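Side-chain contacts in putative hemin storage protein (PDB 6AU1), which cleaves deacetylated poly-beta-1,6-N-acetylglucosamine, a biofilm polysaccharide, through the glycoside hydrolase domain that makes up this chain: residues A[232-237]-A[298-303]; A[319-324]-A[330-335]. All coordinates share one frame; numbering follows the deposited sequence.

Interaction 1: A[232-237]-A[298-303]. With EDO (1,2-ethanediol), chain G.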
loop_
_atom_site.group_PDB
_atom_site.type_symbol
_atom_site.label_atom_id
_atom_site.label_comp_id
_atom_site.label_asym_id
_atom_site.label_seq_id
_atom_site.Cartn_x
_atom_site.Cartn_y
_atom_site.Cartn_z
ATOM N N ALA A 232 -5.315 -6.003 -3.394
ATOM C CA ALA A 232 -5.253 -4.619 -3.844
ATOM C C ALA A 232 -3.816 -4.144 -3.739
ATOM O O ALA A 232 -3.024 -4.725 -2.987
ATOM C CB ALA A 232 -6.174 -3.728 -3.011
ATOM N N ARG A 233 -3.468 -3.105 -4.483
ATOM C CA ARG A 233 -2.137 -2.511 -4.328
ATOM C C ARG A 233 -2.237 -0.993 -4.403
ATOM O O ARG A 233 -2.991 -0.464 -5.213
ATOM C CB ARG A 233 -1.173 -3.045 -5.396
ATOM C CG ARG A 233 0.268 -2.469 -5.273
ATOM C CD ARG A 233 1.263 -3.241 -6.145
ATOM N NE ARG A 233 2.523 -2.508 -6.293
ATOM C CZ ARG A 233 3.411 -2.745 -7.256
ATOM N NH1 ARG A 233 3.198 -3.723 -8.139
ATOM N NH2 ARG A 233 4.504 -1.990 -7.346
ATOM N N ASN A 234 -1.491 -0.298 -3.545
ATOM C CA ASN A 234 -1.406 1.160 -3.610
ATOM C C ASN A 234 -0.702 1.628 -4.876
ATOM O O ASN A 234 0.384 1.134 -5.221
ATOM C CB ASN A 234 -0.644 1.733 -2.405
ATOM C CG ASN A 234 -1.447 1.711 -1.125
ATOM O OD1 ASN A 234 -0.934 1.313 -0.091
ATOM N ND2 ASN A 234 -2.694 2.184 -1.178
ATOM N N LEU A 235 -1.313 2.602 -5.541
ATOM C CA LEU A 235 -0.764 3.204 -6.753
ATOM C C LEU A 235 -0.638 4.707 -6.540
ATOM O O LEU A 235 -1.594 5.363 -6.106
ATOM C CB LEU A 235 -1.677 2.912 -7.957
ATOM C CG LEU A 235 -1.355 3.592 -9.292
ATOM C CD1 LEU A 235 0.031 3.179 -9.801
ATOM C CD2 LEU A 235 -2.424 3.240 -10.311
ATOM N N TYR A 236 0.539 5.242 -6.839
ATOM C CA TYR A 236 0.751 6.687 -6.792
ATOM C C TYR A 236 0.027 7.402 -7.938
ATOM O O TYR A 236 -0.162 6.836 -9.011
ATOM C CB TYR A 236 2.241 6.999 -6.858
ATOM C CG TYR A 236 2.959 6.865 -5.538
ATOM C CD1 TYR A 236 2.917 7.895 -4.600
ATOM C CD2 TYR A 236 3.686 5.721 -5.228
ATOM C CE1 TYR A 236 3.579 7.783 -3.384
ATOM C CE2 TYR A 236 4.356 5.605 -4.011
ATOM C CZ TYR A 236 4.294 6.637 -3.100
ATOM O OH TYR A 236 4.955 6.531 -1.894
ATOM N N ALA A 237 -0.342 8.661 -7.717
ATOM C CA ALA A 237 -1.091 9.418 -8.717
ATOM C C ALA A 237 -0.243 9.853 -9.912
ATOM O O ALA A 237 -0.769 9.985 -11.013
ATOM C CB ALA A 237 -1.731 10.636 -8.080
ATOM N N ILE A 298 -10.090 2.152 -6.590
ATOM C CA ILE A 298 -10.558 2.776 -5.368
ATOM C C ILE A 298 -9.799 4.078 -5.182
ATOM O O ILE A 298 -8.571 4.080 -5.106
ATOM C CB ILE A 298 -10.355 1.855 -4.163
ATOM C CG1 ILE A 298 -11.126 0.552 -4.385
ATOM C CG2 ILE A 298 -10.785 2.538 -2.867
ATOM C CD1 ILE A 298 -10.855 -0.509 -3.343
ATOM N N PHE A 299 -10.527 5.187 -5.159
ATOM C CA PHE A 299 -9.895 6.480 -4.958
ATOM C C PHE A 299 -9.715 6.685 -3.465
ATOM O O PHE A 299 -10.662 7.010 -2.748
ATOM C CB PHE A 299 -10.725 7.601 -5.595
ATOM C CG PHE A 299 -10.766 7.525 -7.096
ATOM C CD1 PHE A 299 -11.653 6.661 -7.735
ATOM C CD2 PHE A 299 -9.907 8.289 -7.864
ATOM C CE1 PHE A 299 -11.672 6.568 -9.113
ATOM C CE2 PHE A 299 -9.931 8.217 -9.257
ATOM C CZ PHE A 299 -10.809 7.353 -9.882
ATOM N N GLU A 300 -8.490 6.459 -3.002
ATOM C CA GLU A 300 -8.204 6.545 -1.576
ATOM C C GLU A 300 -7.809 7.972 -1.206
ATOM O O GLU A 300 -6.754 8.464 -1.602
ATOM C CB GLU A 300 -7.105 5.560 -1.190
ATOM C CG GLU A 300 -6.885 5.485 0.300
ATOM C CD GLU A 300 -6.071 4.279 0.711
ATOM O OE1 GLU A 300 -5.425 3.644 -0.154
ATOM O OE2 GLU A 300 -6.080 3.970 1.917
ATOM N N LEU A 301 -8.679 8.624 -0.440
ATOM C CA LEU A 301 -8.521 10.036 -0.096
ATOM C C LEU A 301 -7.751 10.182 1.202
ATOM O O LEU A 301 -7.656 9.226 1.970
ATOM C CB LEU A 301 -9.895 10.693 0.048
ATOM C CG LEU A 301 -10.803 10.546 -1.166
ATOM C CD1 LEU A 301 -12.224 10.910 -0.794
ATOM C CD2 LEU A 301 -10.297 11.462 -2.282
ATOM N N GLN A 302 -7.206 11.367 1.462
ATOM C CA GLN A 302 -6.526 11.561 2.738
ATOM C C GLN A 302 -7.421 12.299 3.725
ATOM O O GLN A 302 -8.075 13.282 3.374
ATOM C CB GLN A 302 -5.198 12.305 2.556
ATOM C CG GLN A 302 -5.302 13.734 2.056
ATOM C CD GLN A 302 -3.930 14.327 1.744
ATOM O OE1 GLN A 302 -3.604 14.570 0.584
ATOM N NE2 GLN A 302 -3.117 14.560 2.781
ATOM N N ALA A 303 -7.452 11.804 4.962
ATOM C CA ALA A 303 -8.229 12.423 6.028
ATOM C C ALA A 303 -7.340 13.246 6.959
ATOM O O ALA A 303 -7.831 13.942 7.854
ATOM C CB ALA A 303 -8.974 11.359 6.826
HETATM C C1 EDO G . 6.902 5.156 0.561
HETATM O O1 EDO G . 6.435 3.851 0.952
HETATM C C2 EDO G . 7.685 5.057 -0.745
HETATM O O2 EDO G . 6.790 4.758 -1.823
#
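Inside the barrel of this TIM-barrel glycoside hydrolase domain, Asn-234 and Glu-300 meet from strands 230-235 and 297-305. The two strands are not neighbours: strand 262-266 lies between them and pairs with both. The CA atoms of Asn-234 and Glu-300 are 8.9 Å apart, so side chains must span the gap. Glu-300 covers much of it with an extended chain, its CG anti to the backbone N (chi1 -173°). Asn-234 ND2 gives Glu-300 OE1 a weak hydrogen bond of 3.3 Å. It is strongly bent, with an angle of 123° at the hydrogen. The amide and carboxylate planes are turned 33° from each other. ND2 also makes a weak bond to Ala-264 O on the intervening strand.

Just past Asn-234, Tyr-236 OH donates a 2.6 Å hydrogen bond to O2 of a 1,2-ethanediol molecule; that oxygen lies at the ring edge, near its plane. The diol probably comes from the crystallisation liquor, and Asp-161 OD1 holds it too. Two weak bonds from ND2, to a carboxylate and a backbone carbonyl, are consistent with this orientation of the Asn-234 amide, but the pair probably joins the strands only loosely.

Interaction 2: A[319-324]-A[330-335]; sequences RQMVQL and INYGYY
Segment 319-324 runs nearly antiparallel to strand 332-335, at 158° with the segment axes 9.8 Å apart, and the CA atoms of Met-321 and Tyr-332 are 7.4 Å apart. Helix 314-326, to which this segment belongs, is the helix of a beta-alpha-beta crossover between the parallel strands 297-305 and 332-335. Met-321 lies across the Tyr-332 side chain at about a right angle. Its CB sits over one face of the ring, and CG comes within 3.8 Å of Tyr-332 CE1. Its SD makes an oblique Met-aromatic contact, 4.9 Å from the centroid of the Tyr-332 ring. Extended beyond CG, the chain carries CE on to Tyr-334, where it meets CD2 at 4.0 Å.

Leu-324 and Tyr-332 point past one another, antiparallel, with Leu-324 CD1 3.6 Å from Tyr-332 CB. Tyr-332 CG stands between the backbone N and the carbonyl carbon (chi1 50°), which swings the ring out across the strand direction, under Met-321. Helix 346-353 also covers Met-321, through Leu-349 and Val-352.

Tyr-332 OH bonds to Val-352 O and Arg-325 NH1, and Tyr-334 OH bonds to Asp-337 OD1. Across the interface itself there is no hydrogen bond. Helix and strand therefore meet through buried apolar and sulfur-aromatic packing, while the hydroxyls bond at its rim, to residues just beyond the segments and to helix 346-353.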
loop_
_atom_site.group_PDB
_atom_site.type_symbol
_atom_site.label_atom_id
_atom_site.label_comp_id
_atom_site.label_asym_id
_atom_site.label_seq_id
_atom_site.Cartn_x
_atom_site.Cartn_y
_atom_site.Cartn_z
ATOM N N ARG A 319 -16.694 16.561 0.577
ATOM C CA ARG A 319 -16.843 17.224 -0.720
ATOM C C ARG A 319 -16.074 16.461 -1.793
ATOM O O ARG A 319 -16.519 16.391 -2.944
ATOM C CB ARG A 319 -16.358 18.673 -0.678
ATOM C CG ARG A 319 -17.306 19.654 -0.014
ATOM C CD ARG A 319 -16.720 21.058 -0.061
ATOM N NE ARG A 319 -17.312 21.944 0.937
ATOM C CZ ARG A 319 -16.669 22.960 1.505
ATOM N NH1 ARG A 319 -15.406 23.215 1.183
ATOM N NH2 ARG A 319 -17.286 23.716 2.403
ATOM N N GLN A 320 -14.927 15.890 -1.421
ATOM C CA GLN A 320 -14.164 15.088 -2.375
ATOM C C GLN A 320 -14.948 13.829 -2.748
ATOM O O GLN A 320 -15.006 13.446 -3.921
ATOM C CB GLN A 320 -12.780 14.719 -1.819
ATOM C CG GLN A 320 -11.840 15.905 -1.760
ATOM C CD GLN A 320 -10.454 15.512 -1.289
ATOM O OE1 GLN A 320 -10.299 14.567 -0.516
ATOM N NE2 GLN A 320 -9.443 16.224 -1.766
ATOM N N MET A 321 -15.582 13.206 -1.760
ATOM C CA MET A 321 -16.384 12.017 -2.033
ATOM C C MET A 321 -17.587 12.350 -2.914
ATOM O O MET A 321 -17.895 11.603 -3.840
ATOM C CB MET A 321 -16.832 11.361 -0.729
ATOM C CG MET A 321 -15.665 10.738 0.038
ATOM S SD MET A 321 -16.187 10.110 1.634
ATOM C CE MET A 321 -14.622 9.497 2.264
ATOM N N VAL A 322 -18.249 13.476 -2.652
ATOM C CA VAL A 322 -19.387 13.865 -3.479
ATOM C C VAL A 322 -18.907 14.151 -4.902
ATOM O O VAL A 322 -19.577 13.792 -5.877
ATOM C CB VAL A 322 -20.134 15.095 -2.891
ATOM C CG1 VAL A 322 -21.169 15.667 -3.890
ATOM C CG2 VAL A 322 -20.811 14.708 -1.574
ATOM N N GLN A 323 -17.729 14.763 -5.025
ATOM C CA GLN A 323 -17.197 15.069 -6.348
ATOM C C GLN A 323 -16.943 13.777 -7.123
ATOM O O GLN A 323 -17.293 13.684 -8.309
ATOM C CB GLN A 323 -15.903 15.898 -6.259
ATOM C CG GLN A 323 -15.291 16.196 -7.628
ATOM C CD GLN A 323 -13.890 16.802 -7.548
ATOM O OE1 GLN A 323 -13.198 16.670 -6.539
ATOM N NE2 GLN A 323 -13.479 17.481 -8.617
ATOM N N LEU A 324 -16.321 12.803 -6.459
ATOM C CA LEU A 324 -16.091 11.481 -7.052
ATOM C C LEU A 324 -17.405 10.857 -7.517
ATOM O O LEU A 324 -17.511 10.395 -8.655
ATOM C CB LEU A 324 -15.393 10.541 -6.065
ATOM C CG LEU A 324 -13.948 10.865 -5.680
ATOM C CD1 LEU A 324 -13.455 9.917 -4.581
ATOM C CD2 LEU A 324 -13.020 10.835 -6.899
ATOM N N ILE A 330 -17.276 5.523 -8.136
ATOM C CA ILE A 330 -18.086 5.105 -6.996
ATOM C C ILE A 330 -17.338 4.288 -5.942
ATOM O O ILE A 330 -17.899 4.005 -4.882
ATOM C CB ILE A 330 -19.313 4.300 -7.467
ATOM C CG1 ILE A 330 -18.882 3.091 -8.300
ATOM C CG2 ILE A 330 -20.241 5.192 -8.288
ATOM C CD1 ILE A 330 -18.746 1.796 -7.525
ATOM N N ASN A 331 -16.090 3.906 -6.222
ATOM C CA ASN A 331 -15.276 3.227 -5.221
ATOM C C ASN A 331 -14.265 4.191 -4.621
ATOM O O ASN A 331 -13.502 4.814 -5.355
ATOM C CB ASN A 331 -14.542 2.027 -5.823
ATOM C CG ASN A 331 -15.470 1.063 -6.517
ATOM O OD1 ASN A 331 -16.177 0.289 -5.870
ATOM N ND2 ASN A 331 -15.468 1.090 -7.849
ATOM N N TYR A 332 -14.271 4.328 -3.299
ATOM C CA TYR A 332 -13.383 5.284 -2.648
ATOM C C TYR A 332 -13.275 4.964 -1.173
ATOM O O TYR A 332 -13.895 4.023 -0.687
ATOM C CB TYR A 332 -13.855 6.737 -2.863
ATOM C CG TYR A 332 -15.314 6.987 -2.549
ATOM C CD1 TYR A 332 -15.748 7.129 -1.236
ATOM C CD2 TYR A 332 -16.252 7.094 -3.569
ATOM C CE1 TYR A 332 -17.090 7.352 -0.948
ATOM C CE2 TYR A 332 -17.598 7.323 -3.290
ATOM C CZ TYR A 332 -17.999 7.447 -1.972
ATOM O OH TYR A 332 -19.320 7.669 -1.686
ATOM N N GLY A 333 -12.470 5.742 -0.472
ATOM C CA GLY A 333 -12.252 5.503 0.944
ATOM C C GLY A 333 -11.304 6.543 1.487
ATOM O O GLY A 333 -11.004 7.530 0.805
ATOM N N TYR A 334 -10.826 6.346 2.710
ATOM C CA TYR A 334 -9.911 7.331 3.262
ATOM C C TYR A 334 -8.884 6.688 4.186
ATOM O O TYR A 334 -9.080 5.591 4.719
ATOM C CB TYR A 334 -10.671 8.444 4.010
ATOM C CG TYR A 334 -11.358 7.976 5.274
ATOM C CD1 TYR A 334 -10.660 7.894 6.481
ATOM C CD2 TYR A 334 -12.703 7.623 5.271
ATOM C CE1 TYR A 334 -11.284 7.453 7.640
ATOM C CE2 TYR A 334 -13.336 7.183 6.422
ATOM C CZ TYR A 334 -12.624 7.106 7.608
ATOM O OH TYR A 334 -13.238 6.667 8.761
ATOM N N TYR A 335 -7.787 7.420 4.353
ATOM C CA TYR A 335 -6.690 7.068 5.242
ATOM C C TYR A 335 -6.217 8.370 5.880
ATOM O O TYR A 335 -6.065 9.362 5.178
ATOM C CB TYR A 335 -5.545 6.396 4.463
ATOM C CG TYR A 335 -4.320 6.131 5.307
ATOM C CD1 TYR A 335 -4.392 5.311 6.426
ATOM C CD2 TYR A 335 -3.084 6.688 4.979
ATOM C CE1 TYR A 335 -3.258 5.061 7.210
ATOM C CE2 TYR A 335 -1.952 6.444 5.750
ATOM C CZ TYR A 335 -2.048 5.630 6.870
ATOM O OH TYR A 335 -0.922 5.393 7.641
#

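In the fold
Both contacts are buried and share one sheet, but they use different sides of it. Interaction 1 is polar and lies inside the barrel, its centre about 8 Å from the centre of the chain. Interaction 2 is largely apolar and joins barrel wall to outer helix, its centre about 18 Å from the centre of the chain. Strands 297-305 and 332-335 are neighbours, with probable hydrogen bonds from Leu-301 N to Gly-333 O and from Ala-303 N to Tyr-335 O. On strand 297-305, Glu-300 faces inward, whereas Leu-301 packs on Met-321 of the outer helix. A small, weakly bonded interior contact thus adjoins a broader hydrophobic one.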